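Local coordinates for protein MdcD (Pseudomonas aeruginosa, PDB 5VIP) that serves as the beta subunit of biotin-independent malonate decarboxylase and probably takes part in decarboxylating a malonyl group carried as a thioester on an acyl-carrier protein, at residues B[149-154]-B[168-173]; B[162-167]-B[181-186]. All coordinates share one frame; numbering follows the deposited sequence.

Contact 1 of 2, residues B[149-154]-B[168-173]; sequences VVAVIA and GLCSYV
Strand 150-153 and the start of strand 172-176 run side by side as parallel neighbours in the main sheet, Val150 pairing with Tyr172 and Ala151 with Val173. The strongest backbone bond between the two segments goes from Ala151 N to Tyr172 O at 2.9 Å; it is almost straight, 177° at the hydrogen, and meets the carbonyl nearly along its C=O axis. One step earlier Tyr172 N reaches back to Val149 O only weakly, at 3.4 Å. Beyond them Val173 CA gives a CA-H...O contact of 3.4 Å to Ala151 O.

The apolar contacts fall on the two faces of the sheet. On the face of Ala151 and Val173, Cys170 swings SG anti to its own carbonyl carbon, so that sulfur lies 3.7 Å from Val149 CG1 and also rests against Ala151 CB at 3.9 Å. Farther along, Ile153 crosses Val173 obliquely, CD1 touching Val173 CG1 at 3.7 Å. On the other face Val150 CG2 stands at the edge of the Tyr172 ring, near its plane and 4.3 Å from CD2; helix 229-242 covers Val150 there, and the tyrosine hydroxyl bonds to Gly243 O.

At the start of the pairing Gln144 bonds three backbone groups: OE1 accepts from Val149 N and Ser171 N, and NE2 donates to Leu169 O. The contact is wholly buried; the Gln144 amide thus meets backbone polar groups at the turn before strand 172-176, while the side chains that pack across it offer aliphatic groups, a thiol and a ring edge.

Contact 2 of 2, residues B[162-167]-B[181-186]; sequences GMSIAA and LGLNGP
Packing alone joins segment 162-167, on helix 162-169, to the segment 181-186; no hydrogen bond passes directly between them. Ser164 is the point of closest approach. Its OG sits in the crowded position between backbone N and carbonyl carbon (chi1 72°), which turns the hydroxyl back to bond with Gly161 O, one turn earlier. CB faces the extended chain and comes to 3.1 Å from Gly182 O, while OG lies 3.4 Å from Leu183 CA.

Methyls of Leu181 and Leu183 pack on the helix at and beside this serine. Leu181, its CG anti to the backbone N, brings CD1 against Ser164 CB at 3.8 Å and against Ala167 CB at 3.9 Å, spanning positions three apart on the helix. Leu183 lies alongside Ile165, both pointing the same way; its CD1 meets Ile165 CG1 at 3.9 Å and lies 3.7 Å from Ser164 OG.

Past the leucines, the backbone N atoms of Leu183 and Asn184 each donate to an acidic group of another protein chain. Strand 181-182 is also bonded through its backbone to strand 159-160, which leads into this helix, and helix 126-143 packs against Ile165 and Ala166.

In the fold
From the N terminus, the chain leaves strand 150-153, forms the short strand 159-160, turns through helix 162-169 and returns as strand 172-176. Contact 1 closes this beta-alpha-beta crossover by setting the returning strand parallel to the first. Contact 2 opens inside that loop, at the helix, and closes after strand 172-176 at 181-186, so the two cross rather than nest. They share helix 162-169 and touch where Ile153 CD1 meets Leu181 CD1 at 3.7 Å. Together they tie the main sheet to the helix and to the small 159-160/181-182 sheet, within the crotonase-like fold of the carboxyl transferase family.

Contact 1 of 2, residues B[149-154]-B[168-173]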
# COMPACT_ATOMS: atom_id res chain seq x y z
N VAL B 149 -11.57 4.09 -9.46
CA VAL B 149 -10.59 3.28 -10.16
C VAL B 149 -11.16 1.87 -10.21
O VAL B 149 -11.65 1.36 -9.20
CB VAL B 149 -9.22 3.27 -9.46
CG1 VAL B 149 -8.25 2.33 -10.19
CG2 VAL B 149 -8.65 4.69 -9.37
N VAL B 150 -11.12 1.26 -11.39
CA VAL B 150 -11.57 -0.11 -11.53
C VAL B 150 -10.34 -0.99 -11.66
O VAL B 150 -9.45 -0.70 -12.45
CB VAL B 150 -12.49 -0.29 -12.75
CG1 VAL B 150 -12.84 -1.76 -12.94
CG2 VAL B 150 -13.75 0.56 -12.59
N ALA B 151 -10.29 -2.06 -10.85
CA ALA B 151 -9.22 -3.05 -10.93
C ALA B 151 -9.77 -4.36 -11.45
O ALA B 151 -10.76 -4.87 -10.93
CB ALA B 151 -8.58 -3.26 -9.57
N VAL B 152 -9.10 -4.90 -12.45
CA VAL B 152 -9.48 -6.16 -13.06
C VAL B 152 -8.37 -7.17 -12.78
O VAL B 152 -7.19 -6.93 -13.09
CB VAL B 152 -9.72 -6.00 -14.58
CG1 VAL B 152 -9.90 -7.34 -15.26
CG2 VAL B 152 -10.94 -5.08 -14.83
N ILE B 153 -8.74 -8.28 -12.15
CA ILE B 153 -7.80 -9.36 -11.85
C ILE B 153 -8.34 -10.60 -12.55
O ILE B 153 -9.36 -11.15 -12.15
CB ILE B 153 -7.69 -9.60 -10.34
CG1 ILE B 153 -7.36 -8.28 -9.63
CG2 ILE B 153 -6.63 -10.65 -10.04
CD1 ILE B 153 -7.81 -8.25 -8.20
N ALA B 154 -7.69 -11.01 -13.63
CA ALA B 154 -8.27 -12.07 -14.45
C ALA B 154 -7.46 -13.35 -14.43
O ALA B 154 -7.94 -14.40 -14.86
CB ALA B 154 -8.44 -11.59 -15.90
N GLY B 168 -7.28 -3.46 -2.95
CA GLY B 168 -8.20 -3.23 -1.85
C GLY B 168 -8.61 -1.76 -1.71
O GLY B 168 -9.64 -1.47 -1.12
N LEU B 169 -7.79 -0.84 -2.24
CA LEU B 169 -8.16 0.58 -2.24
C LEU B 169 -9.10 0.95 -3.37
O LEU B 169 -9.82 1.94 -3.27
CB LEU B 169 -6.93 1.47 -2.37
CG LEU B 169 -5.86 1.36 -1.30
CD1 LEU B 169 -4.61 2.05 -1.84
CD2 LEU B 169 -6.35 2.03 -0.04
N CYS B 170 -9.05 0.20 -4.46
CA CYS B 170 -9.82 0.55 -5.66
C CYS B 170 -11.32 0.49 -5.40
O CYS B 170 -11.79 -0.40 -4.69
CB CYS B 170 -9.46 -0.38 -6.82
SG CYS B 170 -7.78 -0.08 -7.47
N SER B 171 -12.07 1.43 -6.00
CA SER B 171 -13.53 1.47 -5.85
C SER B 171 -14.21 0.16 -6.21
O SER B 171 -15.13 -0.28 -5.52
CB SER B 171 -14.13 2.58 -6.74
OG SER B 171 -13.74 3.87 -6.28
N TYR B 172 -13.78 -0.44 -7.31
CA TYR B 172 -14.39 -1.69 -7.75
C TYR B 172 -13.33 -2.70 -8.13
O TYR B 172 -12.37 -2.35 -8.82
CB TYR B 172 -15.33 -1.46 -8.94
CG TYR B 172 -16.39 -0.44 -8.63
CD1 TYR B 172 -17.41 -0.73 -7.73
CD2 TYR B 172 -16.35 0.83 -9.19
CE1 TYR B 172 -18.38 0.22 -7.41
CE2 TYR B 172 -17.31 1.79 -8.89
CZ TYR B 172 -18.33 1.48 -8.00
OH TYR B 172 -19.28 2.43 -7.71
N VAL B 173 -13.51 -3.95 -7.70
CA VAL B 173 -12.60 -5.04 -8.03
C VAL B 173 -13.35 -6.13 -8.78
O VAL B 173 -14.32 -6.71 -8.26
CB VAL B 173 -11.95 -5.66 -6.77
CG1 VAL B 173 -11.08 -6.84 -7.16
CG2 VAL B 173 -11.13 -4.61 -6.02

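Contact 2 of 2, residues B[162-167]-B[181-186]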
# COMPACT_ATOMS: atom_id res chain seq x y z
N GLY B 162 2.11 -6.25 -2.31
CA GLY B 162 1.72 -4.88 -2.06
C GLY B 162 0.64 -4.38 -3.01
O GLY B 162 -0.15 -3.51 -2.67
N MSE B 163 0.61 -4.92 -4.22
CA MSE B 163 -0.41 -4.48 -5.17
C MSE B 163 -1.80 -5.04 -4.84
O MSE B 163 -2.80 -4.54 -5.36
CB MSE B 163 -0.00 -4.86 -6.60
CG MSE B 163 1.10 -3.95 -7.18
SE MSE B 163 0.58 -2.04 -7.21
CE MSE B 163 -0.82 -2.12 -8.51
N SER B 164 -1.89 -6.03 -3.95
CA SER B 164 -3.21 -6.50 -3.52
C SER B 164 -3.82 -5.50 -2.56
O SER B 164 -5.05 -5.38 -2.44
CB SER B 164 -3.13 -7.88 -2.87
OG SER B 164 -2.51 -7.80 -1.58
N ILE B 165 -2.96 -4.78 -1.84
CA ILE B 165 -3.42 -3.71 -0.97
C ILE B 165 -3.94 -2.57 -1.85
O ILE B 165 -4.95 -1.94 -1.54
CB ILE B 165 -2.29 -3.23 -0.03
CG1 ILE B 165 -1.85 -4.39 0.88
CG2 ILE B 165 -2.74 -2.01 0.78
CD1 ILE B 165 -0.65 -4.05 1.81
N ALA B 166 -3.24 -2.31 -2.96
CA ALA B 166 -3.72 -1.32 -3.95
C ALA B 166 -5.08 -1.73 -4.49
O ALA B 166 -5.98 -0.91 -4.62
CB ALA B 166 -2.71 -1.17 -5.09
N ALA B 167 -5.25 -3.02 -4.79
CA ALA B 167 -6.53 -3.52 -5.26
C ALA B 167 -7.62 -3.24 -4.22
O ALA B 167 -8.73 -2.81 -4.55
CB ALA B 167 -6.44 -5.02 -5.57
N LEU B 181 -6.53 -13.36 -5.65
CA LEU B 181 -6.21 -12.07 -5.04
C LEU B 181 -5.87 -12.27 -3.57
O LEU B 181 -6.68 -12.79 -2.82
CB LEU B 181 -7.39 -11.11 -5.17
CG LEU B 181 -7.35 -9.76 -4.44
CD1 LEU B 181 -6.17 -8.88 -4.92
CD2 LEU B 181 -8.69 -9.04 -4.65
N GLY B 182 -4.69 -11.84 -3.16
CA GLY B 182 -4.36 -11.97 -1.75
C GLY B 182 -3.08 -11.25 -1.41
O GLY B 182 -2.36 -10.79 -2.30
N LEU B 183 -2.78 -11.15 -0.12
CA LEU B 183 -1.59 -10.44 0.30
C LEU B 183 -0.35 -11.32 0.13
O LEU B 183 0.62 -10.93 -0.53
CB LEU B 183 -1.74 -9.98 1.74
CG LEU B 183 -0.58 -9.16 2.30
CD1 LEU B 183 -0.29 -7.95 1.41
CD2 LEU B 183 -0.90 -8.73 3.72
N ASN B 184 -0.41 -12.52 0.70
CA ASN B 184 0.70 -13.47 0.66
C ASN B 184 0.45 -14.65 -0.27
O ASN B 184 -0.62 -15.25 -0.23
CB ASN B 184 0.97 -13.98 2.08
CG ASN B 184 1.32 -12.86 3.05
OD1 ASN B 184 2.19 -12.04 2.77
ND2 ASN B 184 0.61 -12.81 4.17
N GLY B 185 1.44 -14.99 -1.09
CA GLY B 185 1.32 -16.13 -1.99
C GLY B 185 1.33 -17.46 -1.26
O GLY B 185 1.65 -17.51 -0.07
N PRO B 186 0.98 -18.55 -1.96
CA PRO B 186 0.91 -19.90 -1.37
C PRO B 186 2.23 -20.33 -0.74
O PRO B 186 2.25 -20.86 0.38
CB PRO B 186 0.59 -20.80 -2.57
CG PRO B 186 0.00 -19.88 -3.59
CD PRO B 186 0.69 -18.57 -3.41